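Local atomic coordinates of archaemetzincin (Archaeoglobus fulgidus, PDB entry 3ZVS), a protein that is probably a zinc-dependent metalloprotease of the metzincin type, with one catalytic and one apparently structural zinc ion, whose natural substrate is unknown. Residues M1-H13 with L59-K71. Numbering follows the deposited sequence.
Sequences MKIYIQPLSVNSH and LPPIKVTLGVTGK
L59 reaches Q6 with CD2, which lies 3.7 Å from Q6 CG and near Q6 CB as well. The Q6 chain bends at chi2 (61°), which turns its amide away from the neighbouring strand; NE2 donates to P7 O from above the carbonyl plane and also bonds to P34 O. At I62, CG2 meets the Y4 ring obliquely at CE1, 3.7 Å away, while the same ring stacks with F31. I62 O takes the T65 hydroxyl in its carbonyl plane, on a lone pair, and this bond spans the loop residues K63 and V64, which are joined by a cis peptide. A water accepts from K2 N and donates to K63 O, bridging the two segments just before strand pairing begins. V64 N then donates to K2 O, almost straight at 177°, and V64 O receives Y4 N at 2.7 Å while lying in plane at the edge of the Y4 ring. From T65 to V68 the strands run parallel: L66 N donates to Y4 O, Q6 N to L66 O, V68 N to Q6 O and L8 N to V68 O. V68 packs on the face shared with I5, CG2 to CG2 at 4.0 Å, and its CG1 meets V10 CG2. T69 OG1 stands anti to the backbone N (chi1 -173°), donates to L8 O at 2.7 Å and accepts K71 N in an ST turn; a valine here would probably leave L8 O without this hydroxyl donor and K71 N without its acceptor. G70 N closes the contact on S9 O. Strand 65-69 is the central strand of the mixed five-stranded metzincin sheet, with 2-7 beside it, and its L66 packs against the zinc-binding helix 104-122, touching E118, the inferred proton acceptor of the HExxH motif.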
# COMPACT_ATOMS: atom_id res chain seq x y z
N MET A 1 14.27 9.13 -6.88
CA MET A 1 13.57 8.11 -6.05
C MET A 1 13.28 6.88 -6.90
O MET A 1 12.90 6.97 -8.06
CB MET A 1 12.26 8.69 -5.51
CG MET A 1 11.44 7.75 -4.65
SD MET A 1 9.77 8.36 -4.32
CE MET A 1 10.09 9.95 -3.58
N LYS A 2 13.45 5.71 -6.28
CA LYS A 2 13.12 4.43 -6.91
C LYS A 2 12.06 3.74 -6.06
O LYS A 2 12.12 3.81 -4.84
CB LYS A 2 14.35 3.52 -7.01
CG LYS A 2 15.52 4.22 -7.68
CD LYS A 2 16.46 3.26 -8.39
CE LYS A 2 17.81 3.91 -8.72
NZ LYS A 2 17.66 5.29 -9.29
N ILE A 3 11.08 3.13 -6.71
CA ILE A 3 10.05 2.36 -6.01
C ILE A 3 10.09 0.96 -6.60
O ILE A 3 9.97 0.80 -7.82
CB ILE A 3 8.64 2.95 -6.23
CG1 ILE A 3 8.59 4.39 -5.72
CG2 ILE A 3 7.58 2.06 -5.58
CD1 ILE A 3 7.35 5.16 -6.11
N TYR A 4 10.26 -0.02 -5.72
CA TYR A 4 10.27 -1.44 -6.09
C TYR A 4 8.96 -2.02 -5.64
O TYR A 4 8.66 -2.02 -4.45
CB TYR A 4 11.43 -2.15 -5.39
CG TYR A 4 12.77 -1.60 -5.82
CD1 TYR A 4 13.30 -0.49 -5.20
CD2 TYR A 4 13.48 -2.18 -6.86
CE1 TYR A 4 14.51 0.02 -5.59
CE2 TYR A 4 14.70 -1.66 -7.27
CZ TYR A 4 15.21 -0.57 -6.62
OH TYR A 4 16.42 -0.05 -7.02
N ILE A 5 8.16 -2.51 -6.57
CA ILE A 5 6.92 -3.20 -6.25
C ILE A 5 7.21 -4.69 -6.15
O ILE A 5 7.70 -5.30 -7.07
CB ILE A 5 5.84 -2.96 -7.32
CG1 ILE A 5 5.55 -1.47 -7.49
CG2 ILE A 5 4.56 -3.70 -7.00
CD1 ILE A 5 4.83 -1.15 -8.78
N GLN A 6 6.89 -5.25 -4.99
CA GLN A 6 7.05 -6.67 -4.74
C GLN A 6 5.67 -7.34 -4.72
O GLN A 6 4.93 -7.27 -3.72
CB GLN A 6 7.75 -6.92 -3.39
CG GLN A 6 7.82 -8.40 -3.01
CD GLN A 6 8.61 -9.20 -4.03
OE1 GLN A 6 9.82 -9.00 -4.19
NE2 GLN A 6 7.94 -10.06 -4.74
N PRO A 7 5.29 -8.03 -5.80
CA PRO A 7 4.02 -8.74 -5.79
C PRO A 7 4.08 -9.92 -4.83
O PRO A 7 5.04 -10.72 -4.88
CB PRO A 7 3.85 -9.20 -7.27
CG PRO A 7 4.88 -8.43 -8.04
CD PRO A 7 6.01 -8.23 -7.07
N LEU A 8 3.10 -10.04 -3.96
CA LEU A 8 3.03 -11.09 -2.97
C LEU A 8 1.63 -11.69 -3.00
O LEU A 8 0.73 -11.16 -2.34
CB LEU A 8 3.32 -10.55 -1.58
CG LEU A 8 4.69 -9.97 -1.35
CD1 LEU A 8 4.74 -9.25 -0.01
CD2 LEU A 8 5.77 -11.00 -1.40
N SER A 9 1.42 -12.73 -3.80
CA SER A 9 0.07 -13.27 -4.00
C SER A 9 -0.94 -12.20 -4.41
O SER A 9 -1.89 -11.90 -3.69
CB SER A 9 -0.42 -13.99 -2.78
OG SER A 9 0.49 -15.04 -2.43
N VAL A 10 -0.75 -11.67 -5.61
CA VAL A 10 -1.55 -10.56 -6.12
C VAL A 10 -1.73 -10.71 -7.61
O VAL A 10 -0.83 -11.16 -8.31
CB VAL A 10 -0.90 -9.21 -5.75
CG1 VAL A 10 0.42 -8.97 -6.46
CG2 VAL A 10 -1.90 -8.05 -5.99
N ASN A 11 -2.88 -10.28 -8.11
CA ASN A 11 -3.14 -10.24 -9.56
C ASN A 11 -2.09 -9.41 -10.30
O ASN A 11 -1.78 -8.26 -9.91
CB ASN A 11 -4.51 -9.62 -9.76
CG ASN A 11 -4.99 -9.66 -11.20
OD1 ASN A 11 -4.28 -10.09 -12.12
ND2 ASN A 11 -6.19 -9.19 -11.40
N SER A 12 -1.49 -9.98 -11.34
CA SER A 12 -0.46 -9.28 -12.11
C SER A 12 -0.98 -7.99 -12.73
O SER A 12 -0.22 -7.03 -12.90
CB SER A 12 0.10 -10.21 -13.21
OG SER A 12 -0.90 -10.59 -14.12
N HIS A 13 -2.26 -7.97 -13.04
CA HIS A 13 -2.88 -6.79 -13.68
C HIS A 13 -2.87 -5.64 -12.66
O HIS A 13 -2.64 -4.47 -13.04
CB HIS A 13 -4.31 -7.10 -14.18
CG HIS A 13 -4.35 -8.13 -15.27
ND1 HIS A 13 -3.90 -7.87 -16.55
CD2 HIS A 13 -4.79 -9.41 -15.28
CE1 HIS A 13 -4.05 -8.95 -17.29
NE2 HIS A 13 -4.59 -9.90 -16.55
N LEU A 59 10.57 -8.17 3.48
CA LEU A 59 10.88 -7.39 2.30
C LEU A 59 12.32 -6.90 2.39
O LEU A 59 12.84 -6.70 3.49
CB LEU A 59 9.92 -6.20 2.21
CG LEU A 59 8.48 -6.57 1.86
CD1 LEU A 59 7.57 -5.34 1.99
CD2 LEU A 59 8.38 -7.17 0.46
N PRO A 60 12.97 -6.68 1.24
CA PRO A 60 14.31 -6.10 1.31
C PRO A 60 14.23 -4.66 1.77
O PRO A 60 13.30 -3.96 1.35
CB PRO A 60 14.80 -6.17 -0.15
CG PRO A 60 13.57 -6.18 -0.97
CD PRO A 60 12.52 -6.88 -0.16
N PRO A 61 15.15 -4.22 2.63
CA PRO A 61 15.15 -2.84 3.11
C PRO A 61 15.77 -1.86 2.10
O PRO A 61 16.76 -1.19 2.38
CB PRO A 61 15.99 -2.92 4.40
CG PRO A 61 16.92 -4.05 4.15
CD PRO A 61 16.20 -5.04 3.28
N ILE A 62 15.16 -1.78 0.93
CA ILE A 62 15.65 -0.91 -0.10
C ILE A 62 14.59 0.15 -0.34
O ILE A 62 13.47 -0.15 -0.74
CB ILE A 62 15.92 -1.70 -1.38
CG1 ILE A 62 16.99 -2.77 -1.09
CG2 ILE A 62 16.34 -0.76 -2.48
CD1 ILE A 62 17.17 -3.74 -2.21
N LYS A 63 14.92 1.40 -0.08
CA LYS A 63 13.94 2.47 -0.18
C LYS A 63 13.67 2.80 -1.64
O LYS A 63 14.62 3.07 -2.39
CB LYS A 63 14.47 3.72 0.54
CG LYS A 63 13.48 4.87 0.63
CD LYS A 63 14.02 6.02 1.50
CE LYS A 63 12.97 7.09 1.82
NZ LYS A 63 12.64 7.15 3.30
N VAL A 64 12.42 2.79 -2.12
CA VAL A 64 11.21 2.37 -1.43
C VAL A 64 10.79 1.00 -1.97
O VAL A 64 10.78 0.79 -3.18
CB VAL A 64 10.04 3.33 -1.76
CG1 VAL A 64 8.70 2.84 -1.17
CG2 VAL A 64 10.33 4.75 -1.25
N THR A 65 10.46 0.07 -1.08
CA THR A 65 9.93 -1.23 -1.49
C THR A 65 8.53 -1.40 -0.93
O THR A 65 8.33 -1.33 0.27
CB THR A 65 10.85 -2.38 -1.03
OG1 THR A 65 12.11 -2.25 -1.68
CG2 THR A 65 10.22 -3.74 -1.38
N LEU A 66 7.58 -1.58 -1.84
CA LEU A 66 6.17 -1.77 -1.51
C LEU A 66 5.73 -3.17 -1.89
O LEU A 66 5.66 -3.51 -3.06
CB LEU A 66 5.29 -0.77 -2.25
CG LEU A 66 3.78 -0.93 -2.01
CD1 LEU A 66 3.36 -0.55 -0.59
CD2 LEU A 66 2.97 -0.12 -3.03
N GLY A 67 5.44 -3.98 -0.88
CA GLY A 67 4.82 -5.28 -1.10
C GLY A 67 3.34 -5.08 -1.33
O GLY A 67 2.72 -4.21 -0.70
N VAL A 68 2.77 -5.84 -2.26
CA VAL A 68 1.35 -5.71 -2.59
C VAL A 68 0.74 -7.09 -2.65
O VAL A 68 1.25 -7.96 -3.36
CB VAL A 68 1.12 -5.00 -3.94
CG1 VAL A 68 -0.35 -4.75 -4.14
CG2 VAL A 68 1.89 -3.66 -4.04
N THR A 69 -0.31 -7.32 -1.86
CA THR A 69 -0.94 -8.61 -1.75
C THR A 69 -2.44 -8.53 -1.92
O THR A 69 -3.08 -7.52 -1.55
CB THR A 69 -0.59 -9.28 -0.39
OG1 THR A 69 -1.10 -10.61 -0.38
CG2 THR A 69 -1.18 -8.54 0.84
N GLY A 70 -3.01 -9.60 -2.44
CA GLY A 70 -4.44 -9.80 -2.47
C GLY A 70 -5.03 -10.46 -1.24
O GLY A 70 -6.25 -10.62 -1.13
N LYS A 71 -4.16 -10.91 -0.32
CA LYS A 71 -4.57 -11.53 0.93
C LYS A 71 -4.94 -10.45 1.94
O LYS A 71 -4.31 -9.39 2.01
CB LYS A 71 -3.42 -12.37 1.52
CG LYS A 71 -2.96 -13.53 0.66
CD LYS A 71 -3.97 -14.66 0.56
CE LYS A 71 -3.31 -15.82 -0.17
NZ LYS A 71 -4.21 -17.00 -0.13
O HOH W 1 14.71 5.57 -3.61